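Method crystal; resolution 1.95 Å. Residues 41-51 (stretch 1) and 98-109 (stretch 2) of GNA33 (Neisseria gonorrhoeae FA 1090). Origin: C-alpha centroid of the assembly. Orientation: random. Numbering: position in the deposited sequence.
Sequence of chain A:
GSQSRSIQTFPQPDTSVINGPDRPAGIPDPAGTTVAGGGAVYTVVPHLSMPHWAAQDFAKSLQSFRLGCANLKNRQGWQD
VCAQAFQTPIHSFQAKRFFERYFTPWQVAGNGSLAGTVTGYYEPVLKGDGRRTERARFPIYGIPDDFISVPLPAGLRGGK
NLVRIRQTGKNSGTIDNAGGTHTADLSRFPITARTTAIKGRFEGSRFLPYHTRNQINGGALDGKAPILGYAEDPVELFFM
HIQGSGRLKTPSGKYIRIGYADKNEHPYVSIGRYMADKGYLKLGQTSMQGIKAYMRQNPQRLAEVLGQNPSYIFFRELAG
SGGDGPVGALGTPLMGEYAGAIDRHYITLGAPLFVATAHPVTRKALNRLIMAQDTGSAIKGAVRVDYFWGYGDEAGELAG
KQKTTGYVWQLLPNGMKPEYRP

Stretch 1, residues 41-51: VYTVVPHLSMP
Stretch 2 98-109: FFERYFTPWQVA

Five backbone hydrogen bonds join the two stretches. Strand 41-44 runs antiparallel to strand 103-109, with 146° between their N-to-C directions and a closest axial approach of 4.1 Å. The register pairs Val41 with Ala109, Tyr42 with Val108, Thr43 with Gln107 and Val44 with Trp106.

The hydrogen-bonded pairs come first. Val41 N donates to Ala109 O at 2.9 Å, and Ala109 N returns a bond to Val41 O at 2.9 Å. Thr43 N donates to Gln107 O at 2.9 Å. Gln107 N to Thr43 O is the shortest, 2.7 Å. Val45 N extends the ladder past the strand to Pro105 O, at 3.1 Å. Proline has no amide hydrogen, so Pro105 serves as acceptor only. Its oxygen also takes a CA-H...O contact from Val44 CA at 3.3 Å. Tyr42 CA to Gln107 O and Trp106 CA to Thr43 O, both 3.3 Å, repeat this pattern.

The paired residues are extended, with phi from -66° to -131° and psi from 107° to 136°. Side chains therefore alternate between faces. Val41, Thr43, Gln107 and Ala109 share one face and are partly exposed. Thr43 is m; Gln107 is t, t with chi3 at 47°.

Tyr42, Val44, Trp106 and Val108 occupy the other face and are buried. Val44 (t) lays CG2 over the six-membered ring of Trp106, 3.3 Å from its centroid and 5° off the normal. Trp106 is m with chi2 at 79°. Tyr42 CB meets Trp106 CE3 at 3.7 Å. Tyr42 is m with chi2 at 88°, which brings CD2 to 3.9 Å from Val108 CG2 (Val108 is t). The Tyr42 hydroxyl is hydrogen-bonded elsewhere in the structure, so its polar end is satisfied in the interior.

Beyond the strand, Val45 (phi/psi -130/164) and Pro46 (-62/153) lead into a 3-10 segment, 47-49. Ser49 N bonds to Pro46 O at 3.1 Å. His47 (m, chi2 -102°) points toward the other stretch, where helix gives way to strand. Its flat ring fits between Pro105 and Glu100. Pro105 CG lies 3.7 Å from the ring centroid on one face; Glu100 CA lies 3.9 Å from it on the opposite face. At the ring edge, His47 CE1 is 3.0 Å from Phe103 O.

Pro105 and His47 have the largest covered areas, 108 and 103 Å². The compact, C-gamma exo proline ring also receives Met50 CE at 3.5 Å from Pro105 CG. Met50 is m, t, m. In all, 801 Å² is buried, both sides summed.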

ATOM      1  N   VAL A  41     -17.594 -15.602   6.815  1.00 28.43           N
ATOM      2  CA  VAL A  41     -19.050 -15.553   6.616  1.00 28.99           C
ATOM      3  C   VAL A  41     -19.504 -14.097   6.416  1.00 29.35           C
ATOM      4  O   VAL A  41     -19.200 -13.215   7.210  1.00 30.18           O
ATOM      5  CB  VAL A  41     -19.831 -16.292   7.771  1.00 28.56           C
ATOM      6  CG1 VAL A  41     -21.338 -16.180   7.589  1.00 29.09           C
ATOM      7  CG2 VAL A  41     -19.449 -17.762   7.836  1.00 27.94           C
ATOM      8  N   TYR A  42     -20.203 -13.845   5.315  1.00 29.60           N
ATOM      9  CA  TYR A  42     -20.700 -12.501   5.014  1.00 29.24           C
ATOM     10  C   TYR A  42     -22.217 -12.466   5.181  1.00 29.01           C
ATOM     11  O   TYR A  42     -22.904 -13.315   4.637  1.00 28.84           O
ATOM     12  CB  TYR A  42     -20.360 -12.128   3.580  1.00 29.17           C
ATOM     13  CG  TYR A  42     -18.914 -12.319   3.159  1.00 30.53           C
ATOM     14  CD1 TYR A  42     -18.489 -13.535   2.656  1.00 28.11           C
ATOM     15  CD2 TYR A  42     -17.993 -11.256   3.201  1.00 30.47           C
ATOM     16  CE1 TYR A  42     -17.186 -13.742   2.242  1.00 29.31           C
ATOM     17  CE2 TYR A  42     -16.658 -11.448   2.768  1.00 31.69           C
ATOM     18  CZ  TYR A  42     -16.276 -12.708   2.279  1.00 30.16           C
ATOM     19  OH  TYR A  42     -15.003 -12.983   1.845  1.00 27.79           O
ATOM     20  N   THR A  43     -22.729 -11.485   5.921  1.00 29.12           N
ATOM     21  CA  THR A  43     -24.153 -11.401   6.235  1.00 29.31           C
ATOM     22  C   THR A  43     -24.689 -10.034   5.867  1.00 30.06           C
ATOM     23  O   THR A  43     -24.154  -9.016   6.317  1.00 29.77           O
ATOM     24  CB  THR A  43     -24.429 -11.688   7.755  1.00 28.83           C
ATOM     25  OG1 THR A  43     -23.840 -12.938   8.108  1.00 28.92           O
ATOM     26  CG2 THR A  43     -25.925 -11.760   8.085  1.00 28.56           C
ATOM     27  N   VAL A  44     -25.758 -10.018   5.066  1.00 30.33           N
ATOM     28  CA  VAL A  44     -26.438  -8.770   4.732  1.00 29.91           C
ATOM     29  C   VAL A  44     -27.132  -8.205   5.970  1.00 30.27           C
ATOM     30  O   VAL A  44     -27.904  -8.887   6.620  1.00 29.18           O
ATOM     31  CB  VAL A  44     -27.519  -8.960   3.632  1.00 29.66           C
ATOM     32  CG1 VAL A  44     -28.422  -7.701   3.549  1.00 29.09           C
ATOM     33  CG2 VAL A  44     -26.879  -9.244   2.307  1.00 30.13           C
ATOM     34  N   VAL A  45     -26.851  -6.940   6.280  1.00 30.96           N
ATOM     35  CA  VAL A  45     -27.500  -6.242   7.383  1.00 31.20           C
ATOM     36  C   VAL A  45     -27.992  -4.904   6.836  1.00 31.28           C
ATOM     37  O   VAL A  45     -27.556  -4.502   5.765  1.00 30.36           O
ATOM     38  CB  VAL A  45     -26.516  -6.002   8.585  1.00 31.02           C
ATOM     39  CG1 VAL A  45     -26.124  -7.309   9.236  1.00 31.11           C
ATOM     40  CG2 VAL A  45     -25.235  -5.198   8.144  1.00 31.41           C
ATOM     41  N   PRO A  46     -28.908  -4.215   7.565  1.00 31.12           N
ATOM     42  CA  PRO A  46     -29.284  -2.835   7.200  1.00 30.89           C
ATOM     43  C   PRO A  46     -28.107  -1.847   7.271  1.00 30.54           C
ATOM     44  O   PRO A  46     -27.181  -2.054   8.063  1.00 30.29           O
ATOM     45  CB  PRO A  46     -30.344  -2.467   8.247  1.00 30.68           C
ATOM     46  CG  PRO A  46     -30.855  -3.806   8.767  1.00 31.18           C
ATOM     47  CD  PRO A  46     -29.656  -4.702   8.748  1.00 30.81           C
ATOM     48  N   HIS A  47     -28.167  -0.772   6.475  1.00 29.97           N
ATOM     49  CA  HIS A  47     -27.161   0.297   6.509  1.00 29.59           C
ATOM     50  C   HIS A  47     -27.002   0.916   7.889  1.00 29.62           C
ATOM     51  O   HIS A  47     -25.905   1.279   8.265  1.00 29.40           O
ATOM     52  CB  HIS A  47     -27.472   1.399   5.473  1.00 29.78           C
ATOM     53  CG  HIS A  47     -27.502   0.901   4.062  1.00 30.02           C
ATOM     54  ND1 HIS A  47     -26.454   1.094   3.187  1.00 26.91           N
ATOM     55  CD2 HIS A  47     -28.427   0.169   3.392  1.00 27.30           C
ATOM     56  CE1 HIS A  47     -26.745   0.534   2.024  1.00 27.00           C
ATOM     57  NE2 HIS A  47     -27.927  -0.054   2.132  1.00 29.02           N
ATOM     58  N   LEU A  48     -28.114   1.040   8.614  1.00 28.97           N
ATOM     59  CA  LEU A  48     -28.155   1.675   9.944  1.00 29.36           C
ATOM     60  C   LEU A  48     -27.694   0.768  11.079  1.00 27.67           C
ATOM     61  O   LEU A  48     -27.609   1.166  12.228  1.00 28.50           O
ATOM     62  CB  LEU A  48     -29.536   2.269  10.217  1.00 29.07           C
ATOM     63  CG  LEU A  48     -29.690   3.712   9.667  1.00 31.04           C
ATOM     64  CD1 LEU A  48     -31.163   4.120   9.676  1.00 32.52           C
ATOM     65  CD2 LEU A  48     -28.861   4.731  10.490  1.00 32.12           C
ATOM     66  N   SER A  49     -27.378  -0.458  10.744  1.00 27.98           N
ATOM     67  CA  SER A  49     -26.598  -1.301  11.650  1.00 27.64           C
ATOM     68  C   SER A  49     -25.087  -0.913  11.758  1.00 28.15           C
ATOM     69  O   SER A  49     -24.391  -1.373  12.675  1.00 27.92           O
ATOM     70  CB  SER A  49     -26.792  -2.772  11.283  1.00 27.85           C
ATOM     71  OG  SER A  49     -28.133  -3.146  11.554  1.00 25.22           O
ATOM     72  N   MET A  50     -24.592  -0.096  10.819  1.00 28.75           N
ATOM     73  CA  MET A  50     -23.250   0.487  10.920  1.00 29.05           C
ATOM     74  C   MET A  50     -23.253   1.705  11.868  1.00 29.32           C
ATOM     75  O   MET A  50     -24.096   2.587  11.746  1.00 28.71           O
ATOM     76  CB  MET A  50     -22.661   0.826   9.539  1.00 29.95           C
ATOM     77  CG  MET A  50     -22.505  -0.403   8.682  1.00 27.40           C
ATOM     78  SD  MET A  50     -22.004  -0.227   6.961  1.00 30.01           S
ATOM     79  CE  MET A  50     -23.550   0.018   6.094  1.00 28.86           C
ATOM     80  N   PRO A  51     -22.349   1.697  12.867  1.00 28.62           N
ATOM     81  CA  PRO A  51     -22.374   2.743  13.880  1.00 28.70           C
ATOM     82  C   PRO A  51     -21.961   4.096  13.278  1.00 29.03           C
ATOM     83  O   PRO A  51     -21.014   4.149  12.512  1.00 28.23           O
ATOM     84  CB  PRO A  51     -21.378   2.249  14.934  1.00 28.80           C
ATOM     85  CG  PRO A  51     -20.456   1.300  14.211  1.00 28.34           C
ATOM     86  CD  PRO A  51     -21.265   0.711  13.073  1.00 28.93           C
ATOM     87  N   PHE A  98     -26.996   7.758  -2.430  1.00 28.67           N
ATOM     88  CA  PHE A  98     -26.252   6.921  -3.382  1.00 28.71           C
ATOM     89  C   PHE A  98     -25.745   5.587  -2.771  1.00 28.83           C
ATOM     90  O   PHE A  98     -25.913   4.527  -3.376  1.00 27.50           O
ATOM     91  CB  PHE A  98     -25.080   7.725  -3.953  1.00 28.12           C
ATOM     92  CG  PHE A  98     -24.107   6.916  -4.777  1.00 28.58           C
ATOM     93  CD1 PHE A  98     -24.479   6.408  -6.027  1.00 27.03           C
ATOM     94  CD2 PHE A  98     -22.807   6.687  -4.317  1.00 28.69           C
ATOM     95  CE1 PHE A  98     -23.586   5.662  -6.778  1.00 29.90           C
ATOM     96  CE2 PHE A  98     -21.900   5.951  -5.072  1.00 29.49           C
ATOM     97  CZ  PHE A  98     -22.285   5.442  -6.295  1.00 29.28           C
ATOM     98  N   PHE A  99     -25.120   5.656  -1.592  1.00 28.51           N
ATOM     99  CA  PHE A  99     -24.576   4.455  -0.957  1.00 29.06           C
ATOM    100  C   PHE A  99     -25.715   3.581  -0.407  1.00 28.39           C
ATOM    101  O   PHE A  99     -25.597   2.372  -0.373  1.00 29.52           O
ATOM    102  CB  PHE A  99     -23.503   4.778   0.128  1.00 27.56           C
ATOM    103  CG  PHE A  99     -22.208   5.337  -0.427  1.00 28.87           C
ATOM    104  CD1 PHE A  99     -21.814   6.657  -0.160  1.00 25.94           C
ATOM    105  CD2 PHE A  99     -21.382   4.549  -1.259  1.00 27.82           C
ATOM    106  CE1 PHE A  99     -20.599   7.189  -0.698  1.00 25.07           C
ATOM    107  CE2 PHE A  99     -20.180   5.076  -1.801  1.00 27.59           C
ATOM    108  CZ  PHE A  99     -19.788   6.386  -1.510  1.00 27.71           C
ATOM    109  N   GLU A 100     -26.800   4.202   0.041  1.00 29.44           N
ATOM    110  CA  GLU A 100     -27.994   3.478   0.520  1.00 30.04           C
ATOM    111  C   GLU A 100     -28.820   2.794  -0.560  1.00 30.61           C
ATOM    112  O   GLU A 100     -29.330   1.672  -0.358  1.00 30.44           O
ATOM    113  CB  GLU A 100     -28.893   4.412   1.318  1.00 29.64           C
ATOM    114  CG  GLU A 100     -28.282   4.758   2.663  1.00 30.15           C
ATOM    115  CD  GLU A 100     -29.125   5.727   3.448  1.00 32.87           C
ATOM    116  OE1 GLU A 100     -28.859   5.874   4.651  1.00 33.05           O
ATOM    117  OE2 GLU A 100     -30.034   6.346   2.867  1.00 36.35           O
ATOM    118  N   ARG A 101     -28.924   3.474  -1.699  1.00 30.48           N
ATOM    119  CA  ARG A 101     -29.796   3.094  -2.782  1.00 30.52           C
ATOM    120  C   ARG A 101     -29.176   2.074  -3.721  1.00 30.05           C
ATOM    121  O   ARG A 101     -29.895   1.285  -4.302  1.00 29.09           O
ATOM    122  CB  ARG A 101     -30.246   4.333  -3.567  1.00 30.81           C
ATOM    123  CG  ARG A 101     -31.460   5.007  -2.914  1.00 32.14           C
ATOM    124  CD  ARG A 101     -31.669   6.423  -3.351  1.00 32.92           C
ATOM    125  NE  ARG A 101     -32.692   7.067  -2.518  1.00 36.03           N
ATOM    126  CZ  ARG A 101     -33.504   8.035  -2.928  1.00 36.01           C
ATOM    127  NH1 ARG A 101     -33.428   8.500  -4.180  1.00 38.90           N
ATOM    128  NH2 ARG A 101     -34.403   8.545  -2.078  1.00 36.91           N
ATOM    129  N   TYR A 102     -27.850   2.077  -3.827  1.00 29.30           N
ATOM    130  CA  TYR A 102     -27.144   1.279  -4.841  1.00 29.48           C
ATOM    131  C   TYR A 102     -26.300   0.115  -4.297  1.00 29.46           C
ATOM    132  O   TYR A 102     -25.919  -0.794  -5.047  1.00 29.32           O
ATOM    133  CB  TYR A 102     -26.308   2.207  -5.743  1.00 29.95           C
ATOM    134  CG  TYR A 102     -27.124   3.021  -6.748  1.00 29.61           C
ATOM    135  CD1 TYR A 102     -27.643   4.265  -6.419  1.00 29.76           C
ATOM    136  CD2 TYR A 102     -27.369   2.518  -8.040  1.00 30.42           C
ATOM    137  CE1 TYR A 102     -28.393   5.006  -7.359  1.00 31.86           C
ATOM    138  CE2 TYR A 102     -28.111   3.238  -8.975  1.00 31.76           C
ATOM    139  CZ  TYR A 102     -28.621   4.486  -8.632  1.00 30.66           C
ATOM    140  OH  TYR A 102     -29.354   5.200  -9.569  1.00 31.75           O
ATOM    141  N   PHE A 103     -26.026   0.140  -2.997  1.00 29.72           N
ATOM    142  CA  PHE A 103     -25.178  -0.862  -2.350  1.00 30.07           C
ATOM    143  C   PHE A 103     -25.908  -1.553  -1.209  1.00 29.49           C
ATOM    144  O   PHE A 103     -26.850  -0.999  -0.608  1.00 29.51           O
ATOM    145  CB  PHE A 103     -23.843  -0.266  -1.822  1.00 29.29           C
ATOM    146  CG  PHE A 103     -22.987   0.409  -2.882  1.00 30.04           C
ATOM    147  CD1 PHE A 103     -23.350   1.651  -3.404  1.00 28.21           C
ATOM    148  CD2 PHE A 103     -21.808  -0.197  -3.339  1.00 27.72           C
ATOM    149  CE1 PHE A 103     -22.589   2.268  -4.385  1.00 30.04           C
ATOM    150  CE2 PHE A 103     -21.016   0.423  -4.305  1.00 29.31           C
ATOM    151  CZ  PHE A 103     -21.401   1.676  -4.826  1.00 26.70           C
ATOM    152  N   THR A 104     -25.467  -2.778  -0.941  1.00 29.54           N
ATOM    153  CA  THR A 104     -25.912  -3.575   0.198  1.00 28.96           C
ATOM    154  C   THR A 104     -24.718  -3.842   1.107  1.00 28.86           C
ATOM    155  O   THR A 104     -23.639  -4.225   0.620  1.00 27.42           O
ATOM    156  CB  THR A 104     -26.543  -4.917  -0.294  1.00 29.65           C
ATOM    157  OG1 THR A 104     -27.723  -4.628  -1.040  1.00 28.31           O
ATOM    158  CG2 THR A 104     -26.878  -5.858   0.884  1.00 28.75           C
ATOM    159  N   PRO A 105     -24.885  -3.633   2.440  1.00 29.36           N
ATOM    160  CA  PRO A 105     -23.800  -3.941   3.364  1.00 29.21           C
ATOM    161  C   PRO A 105     -23.738  -5.433   3.769  1.00 29.54           C
ATOM    162  O   PRO A 105     -24.751  -6.042   4.129  1.00 29.21           O
ATOM    163  CB  PRO A 105     -24.109  -3.056   4.597  1.00 29.56           C
ATOM    164  CG  PRO A 105     -25.357  -2.289   4.266  1.00 28.84           C
ATOM    165  CD  PRO A 105     -26.037  -3.058   3.159  1.00 28.87           C
ATOM    166  N   TRP A 106     -22.542  -5.992   3.693  1.00 29.92           N
ATOM    167  CA  TRP A 106     -22.272  -7.373   4.122  1.00 29.36           C
ATOM    168  C   TRP A 106     -21.322  -7.325   5.293  1.00 29.57           C
ATOM    169  O   TRP A 106     -20.133  -7.029   5.117  1.00 29.05           O
ATOM    170  CB  TRP A 106     -21.633  -8.207   3.009  1.00 28.65           C
ATOM    171  CG  TRP A 106     -22.518  -8.385   1.814  1.00 28.60           C
ATOM    172  CD1 TRP A 106     -22.741  -7.464   0.820  1.00 28.69           C
ATOM    173  CD2 TRP A 106     -23.305  -9.537   1.486  1.00 29.98           C
ATOM    174  NE1 TRP A 106     -23.598  -7.987  -0.117  1.00 28.73           N
ATOM    175  CE2 TRP A 106     -23.957  -9.258   0.257  1.00 28.95           C
ATOM    176  CE3 TRP A 106     -23.496 -10.802   2.087  1.00 28.31           C
ATOM    177  CZ2 TRP A 106     -24.798 -10.188  -0.375  1.00 28.91           C
ATOM    178  CZ3 TRP A 106     -24.342 -11.733   1.456  1.00 28.66           C
ATOM    179  CH2 TRP A 106     -24.985 -11.413   0.242  1.00 29.40           C
ATOM    180  N   GLN A 107     -21.855  -7.614   6.484  1.00 30.22           N
ATOM    181  CA  GLN A 107     -21.026  -7.729   7.691  1.00 29.79           C
ATOM    182  C   GLN A 107     -20.086  -8.940   7.572  1.00 29.92           C
ATOM    183  O   GLN A 107     -20.503 -10.020   7.142  1.00 30.14           O
ATOM    184  CB  GLN A 107     -21.902  -7.851   8.926  1.00 30.23           C
ATOM    185  CG  GLN A 107     -21.081  -7.894  10.188  1.00 31.29           C
ATOM    186  CD  GLN A 107     -21.914  -7.749  11.442  1.00 35.01           C
ATOM    187  OE1 GLN A 107     -22.944  -8.408  11.591  1.00 32.55           O
ATOM    188  NE2 GLN A 107     -21.455  -6.899  12.368  1.00 36.84           N
ATOM    189  N   VAL A 108     -18.826  -8.744   7.946  1.00 29.79           N
ATOM    190  CA  VAL A 108     -17.767  -9.729   7.697  1.00 30.08           C
ATOM    191  C   VAL A 108     -17.345 -10.425   8.996  1.00 29.82           C
ATOM    192  O   VAL A 108     -16.991  -9.759   9.984  1.00 29.07           O
ATOM    193  CB  VAL A 108     -16.531  -9.088   6.979  1.00 29.87           C
ATOM    194  CG1 VAL A 108     -15.454 -10.163   6.681  1.00 29.86           C
ATOM    195  CG2 VAL A 108     -16.948  -8.378   5.670  1.00 29.71           C
ATOM    196  N   ALA A 109     -17.444 -11.755   9.007  1.00 29.43           N
ATOM    197  CA  ALA A 109     -16.832 -12.550  10.074  1.00 30.93           C
ATOM    198  C   ALA A 109     -15.702 -13.395   9.512  1.00 30.83           C
ATOM    199  O   ALA A 109     -15.855 -14.046   8.485  1.00 31.49           O
ATOM    200  CB  ALA A 109     -17.867 -13.424  10.801  1.00 29.75           C
TER